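Phenazine-1-carboxylate N-methyltransferase (PDB 2IP2) transfers a methyl group from S-adenosyl-L-methionine to phenazine-1-carboxylate, giving 5-methyl-phenazine-1-carboxylate in the biosynthesis of the virulence pigment pyocyanin. Local coordinates at residues A[166-177]-A[189-198]; A[233-244]-A[261-272]. All blocks are in the same frame, centred on the assembly; numbering follows the deposited sequence. Where two conformers were deposited one is given.

Contact 1. Residues A[166-177]-A[189-198]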
loop_
_atom_site.group_PDB
_atom_site.type_symbol
_atom_site.label_atom_id
_atom_site.label_comp_id
_atom_site.label_asym_id
_atom_site.label_seq_id
_atom_site.Cartn_x
_atom_site.Cartn_y
_atom_site.Cartn_z
ATOM N N PHE A 166 -38.834 -1.462 -6.520
ATOM C CA PHE A 166 -39.424 -2.541 -5.732
ATOM C C PHE A 166 -40.821 -2.202 -5.219
ATOM O O PHE A 166 -41.432 -3.012 -4.523
ATOM C CB PHE A 166 -38.517 -2.937 -4.563
ATOM C CG PHE A 166 -37.280 -3.640 -4.993
ATOM C CD1 PHE A 166 -36.181 -2.902 -5.435
ATOM C CD2 PHE A 166 -37.190 -5.034 -4.917
ATOM C CE1 PHE A 166 -34.998 -3.543 -5.839
ATOM C CE2 PHE A 166 -36.015 -5.694 -5.303
ATOM C CZ PHE A 166 -34.908 -4.950 -5.755
ATOM N N ARG A 167 -41.320 -0.995 -5.532
ATOM C CA ARG A 167 -42.661 -0.608 -5.062
ATOM C C ARG A 167 -43.684 -1.600 -5.619
ATOM O O ARG A 167 -43.762 -1.851 -6.841
ATOM C CB ARG A 167 -43.051 0.827 -5.465
ATOM C CG ARG A 167 -42.461 1.929 -4.602
ATOM C CD ARG A 167 -42.671 3.335 -5.185
ATOM N NE ARG A 167 -42.255 3.351 -6.594
ATOM C CZ ARG A 167 -42.700 4.195 -7.525
ATOM N NH1 ARG A 167 -43.593 5.138 -7.217
ATOM N NH2 ARG A 167 -42.240 4.086 -8.770
ATOM N N GLY A 168 -44.416 -2.207 -4.697
ATOM C CA GLY A 168 -45.501 -3.102 -5.064
ATOM C C GLY A 168 -44.988 -4.481 -5.369
ATOM O O GLY A 168 -45.773 -5.412 -5.372
ATOM N N ARG A 169 -43.679 -4.626 -5.595
ATOM C CA ARG A 169 -43.153 -5.869 -6.152
ATOM C C ARG A 169 -42.637 -6.879 -5.119
ATOM O O ARG A 169 -42.444 -6.557 -3.952
ATOM C CB ARG A 169 -42.135 -5.598 -7.276
ATOM C CG ARG A 169 -42.745 -4.867 -8.506
ATOM C CD ARG A 169 -41.652 -4.199 -9.340
ATOM N NE ARG A 169 -42.151 -3.315 -10.407
ATOM C CZ ARG A 169 -42.634 -2.075 -10.226
ATOM N NH1 ARG A 169 -42.714 -1.525 -9.014
ATOM N NH2 ARG A 169 -43.058 -1.378 -11.270
ATOM N N SER A 170 -42.444 -8.111 -5.564
ATOM C CA SER A 170 -41.917 -9.162 -4.693
ATOM C C SER A 170 -40.482 -9.536 -5.155
ATOM O O SER A 170 -40.189 -9.588 -6.344
ATOM C CB SER A 170 -42.850 -10.397 -4.714
ATOM O OG SER A 170 -42.899 -11.044 -5.981
ATOM N N PHE A 171 -39.596 -9.822 -4.222
ATOM C CA PHE A 171 -38.307 -10.305 -4.659
ATOM C C PHE A 171 -37.912 -11.587 -3.945
ATOM O O PHE A 171 -38.505 -11.917 -2.910
ATOM C CB PHE A 171 -37.250 -9.215 -4.467
ATOM C CG PHE A 171 -37.031 -8.832 -3.036
ATOM C CD1 PHE A 171 -36.105 -9.541 -2.249
ATOM C CD2 PHE A 171 -37.772 -7.792 -2.450
ATOM C CE1 PHE A 171 -35.877 -9.223 -0.946
ATOM C CE2 PHE A 171 -37.544 -7.428 -1.120
ATOM C CZ PHE A 171 -36.599 -8.145 -0.355
ATOM N N VAL A 172 -36.909 -12.289 -4.494
ATOM C CA VAL A 172 -36.342 -13.513 -3.868
ATOM C C VAL A 172 -34.836 -13.329 -3.822
ATOM O O VAL A 172 -34.196 -13.153 -4.867
ATOM C CB VAL A 172 -36.748 -14.833 -4.637
ATOM C CG1 VAL A 172 -36.096 -16.101 -4.040
ATOM C CG2 VAL A 172 -38.263 -15.008 -4.693
ATOM N N ASP A 173 -34.290 -13.322 -2.614
ATOM C CA ASP A 173 -32.873 -13.141 -2.375
ATOM C C ASP A 173 -32.265 -14.551 -2.329
ATOM O O ASP A 173 -32.336 -15.217 -1.303
ATOM C CB ASP A 173 -32.670 -12.348 -1.053
ATOM C CG ASP A 173 -31.208 -11.940 -0.792
ATOM O OD1 ASP A 173 -30.327 -12.441 -1.514
ATOM O OD2 ASP A 173 -30.939 -11.146 0.187
ATOM N N VAL A 174 -31.714 -15.025 -3.458
ATOM C CA VAL A 174 -31.195 -16.384 -3.489
ATOM C C VAL A 174 -29.725 -16.419 -2.946
ATOM O O VAL A 174 -28.836 -15.726 -3.447
ATOM C CB VAL A 174 -31.497 -17.148 -4.884
ATOM C CG1 VAL A 174 -32.497 -16.404 -5.787
ATOM C CG2 VAL A 174 -30.291 -17.491 -5.634
ATOM N N GLY A 175 -29.469 -17.198 -1.911
ATOM C CA GLY A 175 -28.159 -17.222 -1.273
ATOM C C GLY A 175 -27.937 -16.003 -0.419
ATOM O O GLY A 175 -26.864 -15.396 -0.438
ATOM N N GLY A 176 -28.950 -15.622 0.342
ATOM C CA GLY A 176 -28.910 -14.314 0.998
ATOM C C GLY A 176 -27.967 -14.112 2.178
ATOM O O GLY A 176 -27.741 -12.932 2.598
ATOM N N GLY A 177 -27.450 -15.221 2.745
ATOM C CA GLY A 177 -26.456 -15.120 3.837
ATOM C C GLY A 177 -27.033 -14.483 5.102
ATOM O O GLY A 177 -28.059 -14.944 5.606
ATOM N N GLU A 189 -37.613 0.677 0.630
ATOM C CA GLU A 189 -38.933 0.578 0.048
ATOM C C GLU A 189 -39.803 -0.237 0.993
ATOM O O GLU A 189 -39.859 -1.451 0.913
ATOM C CB GLU A 189 -38.808 -0.098 -1.337
ATOM C CG GLU A 189 -39.726 0.409 -2.455
ATOM C CD GLU A 189 -39.599 1.902 -2.701
ATOM O OE1 GLU A 189 -38.964 2.307 -3.710
ATOM O OE2 GLU A 189 -40.140 2.665 -1.862
ATOM N N PRO A 190 -40.496 0.462 1.915
ATOM C CA PRO A 190 -41.231 -0.197 2.993
ATOM C C PRO A 190 -42.371 -1.075 2.454
ATOM O O PRO A 190 -42.797 -2.018 3.133
ATOM C CB PRO A 190 -41.763 0.979 3.815
ATOM C CG PRO A 190 -41.875 2.122 2.767
ATOM C CD PRO A 190 -40.620 1.933 1.977
ATOM N N SER A 191 -42.820 -0.812 1.235
ATOM C CA SER A 191 -43.890 -1.623 0.630
ATOM C C SER A 191 -43.392 -2.855 -0.208
ATOM O O SER A 191 -44.197 -3.587 -0.831
ATOM C CB SER A 191 -44.776 -0.723 -0.218
ATOM O OG SER A 191 -44.437 -0.797 -1.572
ATOM N N ALA A 192 -42.082 -3.070 -0.252
ATOM C CA ALA A 192 -41.536 -4.236 -0.958
ATOM C C ALA A 192 -41.838 -5.463 -0.105
ATOM O O ALA A 192 -41.939 -5.347 1.115
ATOM C CB ALA A 192 -40.033 -4.086 -1.132
ATOM N N ARG A 193 -41.991 -6.624 -0.732
ATOM C CA ARG A 193 -42.103 -7.872 0.021
ATOM C C ARG A 193 -41.115 -8.857 -0.578
ATOM O O ARG A 193 -40.898 -8.849 -1.788
ATOM C CB ARG A 193 -43.517 -8.472 -0.073
ATOM C CG ARG A 193 -44.676 -7.564 0.431
ATOM C CD ARG A 193 -45.913 -8.363 0.975
ATOM N NE ARG A 193 -46.166 -9.641 0.290
ATOM C CZ ARG A 193 -46.138 -10.840 0.883
ATOM N NH1 ARG A 193 -45.889 -10.955 2.187
ATOM N NH2 ARG A 193 -46.356 -11.931 0.167
ATOM N N GLY A 194 -40.518 -9.694 0.267
ATOM C CA GLY A 194 -39.437 -10.539 -0.183
ATOM C C GLY A 194 -39.295 -11.843 0.565
ATOM O O GLY A 194 -39.757 -11.985 1.699
ATOM N N VAL A 195 -38.615 -12.773 -0.092
ATOM C CA VAL A 195 -38.215 -14.042 0.483
ATOM C C VAL A 195 -36.704 -14.173 0.379
ATOM O O VAL A 195 -36.102 -13.911 -0.693
ATOM C CB VAL A 195 -38.874 -15.238 -0.285
ATOM C CG1 VAL A 195 -38.401 -16.552 0.293
ATOM C CG2 VAL A 195 -40.430 -15.159 -0.169
ATOM N N MET A 196 -36.086 -14.559 1.480
ATOM C CA MET A 196 -34.688 -14.920 1.432
ATOM C C MET A 196 -34.537 -16.427 1.552
ATOM O O MET A 196 -34.998 -17.056 2.515
ATOM C CB MET A 196 -33.930 -14.246 2.575
ATOM C CG MET A 196 -32.482 -14.740 2.756
ATOM S SD MET A 196 -31.746 -13.914 4.160
ATOM C CE MET A 196 -32.199 -12.234 3.745
ATOM N N LEU A 197 -33.853 -16.989 0.568
ATOM C CA LEU A 197 -33.491 -18.393 0.547
ATOM C C LEU A 197 -32.035 -18.560 0.983
ATOM O O LEU A 197 -31.154 -17.834 0.549
ATOM C CB LEU A 197 -33.626 -18.908 -0.891
ATOM C CG LEU A 197 -33.300 -20.374 -1.182
ATOM C CD1 LEU A 197 -34.395 -21.300 -0.563
ATOM C CD2 LEU A 197 -33.238 -20.589 -2.735
ATOM N N ASP A 198 -31.782 -19.547 1.812
ATOM C CA ASP A 198 -30.431 -20.071 1.989
ATOM C C ASP A 198 -30.569 -21.538 2.355
ATOM O O ASP A 198 -31.685 -22.047 2.375
ATOM C CB ASP A 198 -29.636 -19.276 3.050
ATOM C CG ASP A 198 -28.144 -19.290 2.793
ATOM O OD1 ASP A 198 -27.604 -20.362 2.382
ATOM O OD2 ASP A 198 -27.507 -18.224 3.008
HETATM O O HOH W 1 -37.300 0.594 -5.208
#
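A chi1 of 64° puts CG of Phe-171 between the backbone N and the carbonyl carbon, and the ring then lies flat over Gly-194. The CA of Gly-194 stands 3.6 Å from the ring centroid, almost on the ring normal, in a CH-pi contact. With no side chain on Gly-194, the ring rests directly on its backbone. The CB of Ala-192 meets the same ring at its edge. Met-196 lies alongside Asp-173, both with CG anti to the backbone N, and bends at chi3. In the given conformer Met-196 CE is 3.9 Å from Asp-173 OD2, an oxygen held by Thr-182 of helix 180-188. On the other face of the sheet, Val-172 and Val-174 pack against Val-195 and Leu-197. Backbone hydrogen bonds join the two parallel strands, among them Asp-173 N to Val-195 O at 2.7 Å. In the given conformer of Glu-189, Glu-189 CD lies 3.4 Å from Arg-167 CG, and a water links Glu-189 OE1 to Phe-166 N. The Arg-167 guanidinium pairs with Asp-165. At the far end, Leu-197 O accepts Gly-176 N at 3.1 Å and, weakly, Gly-175 N. Asp-198 OD2, of a predicted S-adenosyl-L-methionine ligand, takes Gly-177 N on its anti side at 3.0 Å. This beta-alpha-beta crossover, with a glycine-rich turn after its first strand and an acidic residue ending its second, is typical of the cofactor site of class I methyltransferases.

Contact 2. Residues A[233-244]-A[261-272]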
loop_
_atom_site.group_PDB
_atom_site.type_symbol
_atom_site.label_atom_id
_atom_site.label_comp_id
_atom_site.label_asym_id
_atom_site.label_seq_id
_atom_site.Cartn_x
_atom_site.Cartn_y
_atom_site.Cartn_z
ATOM N N ASN A 233 -42.901 -17.217 -8.316
ATOM C CA ASN A 233 -43.708 -16.027 -8.640
ATOM C C ASN A 233 -43.072 -14.685 -8.253
ATOM O O ASN A 233 -43.776 -13.696 -8.101
ATOM C CB ASN A 233 -45.154 -16.139 -7.999
ATOM C CG ASN A 233 -46.200 -15.352 -8.804
ATOM O OD1 ASN A 233 -46.107 -15.299 -10.048
ATOM N ND2 ASN A 233 -47.180 -14.717 -8.112
ATOM N N GLY A 234 -41.744 -14.657 -8.096
ATOM C CA GLY A 234 -41.038 -13.435 -7.741
ATOM C C GLY A 234 -40.998 -12.544 -8.961
ATOM O O GLY A 234 -40.857 -13.034 -10.065
ATOM N N ASP A 235 -41.128 -11.243 -8.754
ATOM C CA ASP A 235 -40.862 -10.238 -9.800
ATOM C C ASP A 235 -39.359 -10.027 -10.025
ATOM O O ASP A 235 -38.909 -9.837 -11.170
ATOM C CB ASP A 235 -41.537 -8.902 -9.466
ATOM C CG ASP A 235 -43.063 -9.043 -9.328
ATOM O OD1 ASP A 235 -43.682 -9.639 -10.250
ATOM O OD2 ASP A 235 -43.590 -8.586 -8.305
ATOM N N ILE A 236 -38.597 -10.048 -8.927
ATOM C CA ILE A 236 -37.146 -9.790 -9.023
ATOM C C ILE A 236 -36.388 -10.913 -8.263
ATOM O O ILE A 236 -36.648 -11.130 -7.061
ATOM C CB ILE A 236 -36.794 -8.403 -8.437
ATOM C CG1 ILE A 236 -37.482 -7.292 -9.235
ATOM C CG2 ILE A 236 -35.257 -8.209 -8.459
ATOM C CD1 ILE A 236 -37.606 -5.960 -8.514
ATOM N N TYR A 237 -35.483 -11.603 -8.959
ATOM C CA TYR A 237 -34.620 -12.673 -8.383
ATOM C C TYR A 237 -33.198 -12.119 -8.306
ATOM O O TYR A 237 -32.559 -11.906 -9.326
ATOM C CB TYR A 237 -34.632 -13.936 -9.251
ATOM C CG TYR A 237 -35.945 -14.677 -9.009
ATOM C CD1 TYR A 237 -37.157 -14.163 -9.503
ATOM C CD2 TYR A 237 -35.961 -15.861 -8.259
ATOM C CE1 TYR A 237 -38.366 -14.844 -9.223
ATOM C CE2 TYR A 237 -37.156 -16.536 -7.997
ATOM C CZ TYR A 237 -38.349 -16.013 -8.483
ATOM O OH TYR A 237 -39.545 -16.672 -8.183
ATOM N N LEU A 238 -32.738 -11.919 -7.076
ATOM C CA LEU A 238 -31.421 -11.295 -6.800
ATOM C C LEU A 238 -30.448 -12.421 -6.582
ATOM O O LEU A 238 -30.681 -13.287 -5.719
ATOM C CB LEU A 238 -31.568 -10.498 -5.516
ATOM C CG LEU A 238 -32.621 -9.402 -5.552
ATOM C CD1 LEU A 238 -33.042 -9.094 -4.107
ATOM C CD2 LEU A 238 -32.203 -8.206 -6.400
ATOM N N LEU A 239 -29.357 -12.416 -7.362
ATOM C CA LEU A 239 -28.278 -13.385 -7.319
ATOM C C LEU A 239 -27.006 -12.603 -6.950
ATOM O O LEU A 239 -26.306 -12.130 -7.829
ATOM C CB LEU A 239 -28.099 -14.055 -8.726
ATOM C CG LEU A 239 -28.945 -15.313 -9.001
ATOM C CD1 LEU A 239 -30.426 -15.103 -8.649
ATOM C CD2 LEU A 239 -28.784 -15.816 -10.470
ATOM N N SER A 240 -26.778 -12.406 -5.644
ATOM C CA SER A 240 -25.719 -11.501 -5.181
ATOM C C SER A 240 -24.570 -12.351 -4.727
ATOM O O SER A 240 -24.717 -13.177 -3.804
ATOM C CB SER A 240 -26.226 -10.615 -4.034
ATOM O OG SER A 240 -25.189 -9.844 -3.414
ATOM N N ARG A 241 -23.431 -12.170 -5.382
ATOM C CA ARG A 241 -22.228 -12.908 -5.025
ATOM C C ARG A 241 -22.508 -14.406 -4.907
ATOM O O ARG A 241 -22.058 -15.037 -3.964
ATOM C CB ARG A 241 -21.662 -12.377 -3.698
ATOM C CG ARG A 241 -21.239 -10.948 -3.767
ATOM C CD ARG A 241 -20.218 -10.612 -2.664
ATOM N NE ARG A 241 -20.796 -9.842 -1.550
ATOM C CZ ARG A 241 -21.074 -8.536 -1.602
ATOM N NH1 ARG A 241 -20.847 -7.849 -2.724
ATOM N NH2 ARG A 241 -21.585 -7.904 -0.537
ATOM N N ILE A 242 -23.282 -14.949 -5.844
ATOM C CA ILE A 242 -23.652 -16.349 -5.795
ATOM C C ILE A 242 -23.128 -17.106 -7.030
ATOM O O ILE A 242 -22.638 -18.200 -6.911
ATOM C CB ILE A 242 -25.178 -16.548 -5.495
ATOM C CG1 ILE A 242 -25.424 -17.874 -4.754
ATOM C CG2 ILE A 242 -26.018 -16.421 -6.754
ATOM C CD1 ILE A 242 -25.032 -17.897 -3.234
ATOM N N ILE A 243 -23.226 -16.516 -8.199
ATOM C CA ILE A 243 -22.788 -17.178 -9.421
ATOM C C ILE A 243 -21.259 -17.430 -9.425
ATOM O O ILE A 243 -20.792 -18.511 -9.841
ATOM C CB ILE A 243 -23.268 -16.367 -10.653
ATOM C CG1 ILE A 243 -24.780 -16.538 -10.833
ATOM C CG2 ILE A 243 -22.509 -16.737 -11.939
ATOM C CD1 ILE A 243 -25.243 -17.989 -11.046
ATOM N N GLY A 244 -20.502 -16.445 -8.927
ATOM C CA GLY A 244 -19.023 -16.506 -8.901
ATOM C C GLY A 244 -18.475 -17.818 -8.371
ATOM O O GLY A 244 -17.398 -18.285 -8.770
ATOM N N ALA A 261 -39.502 -20.214 -12.321
ATOM C CA ALA A 261 -40.228 -19.860 -11.086
ATOM C C ALA A 261 -40.809 -18.470 -11.120
ATOM O O ALA A 261 -41.860 -18.200 -10.523
ATOM C CB ALA A 261 -39.313 -20.015 -9.891
ATOM N N MET A 262 -40.134 -17.584 -11.851
ATOM C CA MET A 262 -40.437 -16.163 -11.809
ATOM C C MET A 262 -41.781 -15.815 -12.449
ATOM O O MET A 262 -42.255 -16.570 -13.287
ATOM C CB MET A 262 -39.296 -15.374 -12.448
ATOM C CG MET A 262 -39.186 -15.499 -13.936
ATOM S SD MET A 262 -37.859 -14.434 -14.490
ATOM C CE MET A 262 -37.844 -14.818 -16.236
ATOM N N ALA A 263 -42.376 -14.698 -12.010
ATOM C CA ALA A 263 -43.571 -14.084 -12.629
ATOM C C ALA A 263 -43.369 -13.667 -14.089
ATOM O O ALA A 263 -42.219 -13.562 -14.550
ATOM C CB ALA A 263 -44.006 -12.872 -11.809
ATOM N N GLY A 264 -44.486 -13.415 -14.805
ATOM C CA GLY A 264 -44.467 -12.783 -16.122
ATOM C C GLY A 264 -43.695 -11.463 -16.129
ATOM O O GLY A 264 -43.975 -10.563 -15.329
ATOM N N ASP A 265 -42.720 -11.334 -17.033
ATOM C CA ASP A 265 -41.955 -10.083 -17.093
ATOM C C ASP A 265 -41.027 -9.945 -15.844
ATOM O O ASP A 265 -40.571 -8.830 -15.522
ATOM C CB ASP A 265 -42.938 -8.890 -17.233
ATOM C CG ASP A 265 -42.261 -7.541 -17.325
ATOM O OD1 ASP A 265 -41.633 -7.269 -18.374
ATOM O OD2 ASP A 265 -42.412 -6.722 -16.380
ATOM N N GLY A 266 -40.757 -11.078 -15.164
ATOM C CA GLY A 266 -39.835 -11.089 -14.002
ATOM C C GLY A 266 -38.423 -10.768 -14.463
ATOM O O GLY A 266 -38.128 -10.821 -15.671
ATOM N N ARG A 267 -37.527 -10.482 -13.501
ATOM C CA ARG A 267 -36.150 -10.142 -13.844
ATOM C C ARG A 267 -35.264 -11.011 -12.976
ATOM O O ARG A 267 -35.640 -11.336 -11.868
ATOM C CB ARG A 267 -35.824 -8.646 -13.564
ATOM C CG ARG A 267 -36.534 -7.590 -14.497
ATOM C CD ARG A 267 -36.268 -7.954 -15.979
ATOM N NE ARG A 267 -36.790 -6.993 -16.952
ATOM C CZ ARG A 267 -37.929 -7.165 -17.640
ATOM N NH1 ARG A 267 -38.316 -6.254 -18.514
ATOM N NH2 ARG A 267 -38.694 -8.243 -17.447
ATOM N N VAL A 268 -34.115 -11.405 -13.520
ATOM C CA VAL A 268 -33.021 -11.941 -12.714
ATOM C C VAL A 268 -31.985 -10.820 -12.655
ATOM O O VAL A 268 -31.733 -10.119 -13.657
ATOM C CB VAL A 268 -32.439 -13.243 -13.293
ATOM C CG1 VAL A 268 -31.020 -13.491 -12.812
ATOM C CG2 VAL A 268 -33.335 -14.456 -12.930
ATOM N N VAL A 269 -31.431 -10.604 -11.455
ATOM C CA VAL A 269 -30.514 -9.490 -11.233
ATOM C C VAL A 269 -29.252 -10.082 -10.577
ATOM O O VAL A 269 -29.314 -10.614 -9.459
ATOM C CB VAL A 269 -31.148 -8.394 -10.312
ATOM C CG1 VAL A 269 -30.055 -7.330 -9.864
ATOM C CG2 VAL A 269 -32.361 -7.714 -11.013
ATOM N N VAL A 270 -28.140 -10.052 -11.315
ATOM C CA VAL A 270 -26.886 -10.602 -10.849
ATOM C C VAL A 270 -26.050 -9.434 -10.306
ATOM O O VAL A 270 -25.851 -8.395 -10.993
ATOM C CB VAL A 270 -26.136 -11.248 -12.004
ATOM C CG1 VAL A 270 -24.770 -11.724 -11.539
ATOM C CG2 VAL A 270 -26.966 -12.417 -12.641
ATOM N N ILE A 271 -25.624 -9.549 -9.052
ATOM C CA ILE A 271 -24.837 -8.470 -8.438
ATOM C C ILE A 271 -23.521 -9.117 -8.139
ATOM O O ILE A 271 -23.488 -10.033 -7.316
ATOM C CB ILE A 271 -25.508 -7.975 -7.140
ATOM C CG1 ILE A 271 -26.913 -7.459 -7.436
ATOM C CG2 ILE A 271 -24.660 -6.898 -6.469
ATOM C CD1 ILE A 271 -27.857 -7.630 -6.256
ATOM N N GLU A 272 -22.437 -8.693 -8.829
ATOM C CA GLU A 272 -21.160 -9.382 -8.688
ATOM C C GLU A 272 -20.030 -8.517 -9.202
ATOM O O GLU A 272 -20.249 -7.672 -10.070
ATOM C CB GLU A 272 -21.151 -10.748 -9.397
ATOM C CG GLU A 272 -20.339 -11.801 -8.556
ATOM C CD GLU A 272 -20.905 -13.208 -8.557
ATOM O OE1 GLU A 272 -21.373 -13.681 -9.612
ATOM O OE2 GLU A 272 -20.849 -13.877 -7.491
HETATM O O HOH W 2 -42.653 -9.662 -12.813
#
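Ala-261 O, at the end of helix 248-261, accepts Asn-233 N at 2.6 Å. Next, the CB of Met-262 lies 3.4 Å from CE1 of Tyr-237, whose chi1 of -77° sets CG beside its backbone N and leads the ring toward Met-262. The Tyr-237 hydroxyl accepts Gly-234 N and also bonds to Pro-231 O, which fixes the end of the ring. Ala-263 N binds Gly-234 O. A water bridges Gly-264 O and Asp-235 OD1, while Asp-235 OD2 accepts Ser-170 N. At Arg-267 the strand begins. The Arg-267 guanidinium makes a salt bridge to Glu-317 through NE, and one with weak hydrogen bonds to Asp-265. Arg-267 N binds Asp-235 O at 2.8 Å. From here strands 236-240 and 267-272 run parallel, joined through helix 248-261 as a beta-alpha-beta unit of the Rossmann-like methyltransferase sheet. Val-268 CG1 meets Leu-239 CD2 at 4.0 Å, and its CG2 meets the CB of Tyr-237. On the opposite face, Val-269 sits alongside Leu-238, and its CG2 reaches Ile-236 CG2 at 3.9 Å. Ile-271 reaches the CB of Ser-240, and its O accepts the N of Arg-241, a predicted S-adenosyl-L-methionine ligand. The Glu-272 carboxylate folds back to Gly-244 N, which bonds weakly to both oxygens, and Glu-272 OE1 lies 3.4 Å from Ile-243 CB.

Contact 1 closes before contact 2 opens along the chain, yet their centres are about 10 Å apart in one mixed sheet. Strands 170-174 and 236-240 are neighbours there. They join the two pairs into four consecutive parallel strands, in the order 193-198, 170-174, 236-240, 267-272. Backbone bonds probably run across this seam from Val-172 to Ile-236 and Leu-238. Both contacts lie in the O-methyltransferase domain, and neither touches the other subunit. Each carries one predicted cofactor ligand, Asp-198 in contact 1 and Arg-241 in contact 2. Asp-198 ends strand 193-198 and Arg-241 follows strand 236-240, both at the C-terminal edge of the sheet, consistent with a shared S-adenosyl-L-methionine site.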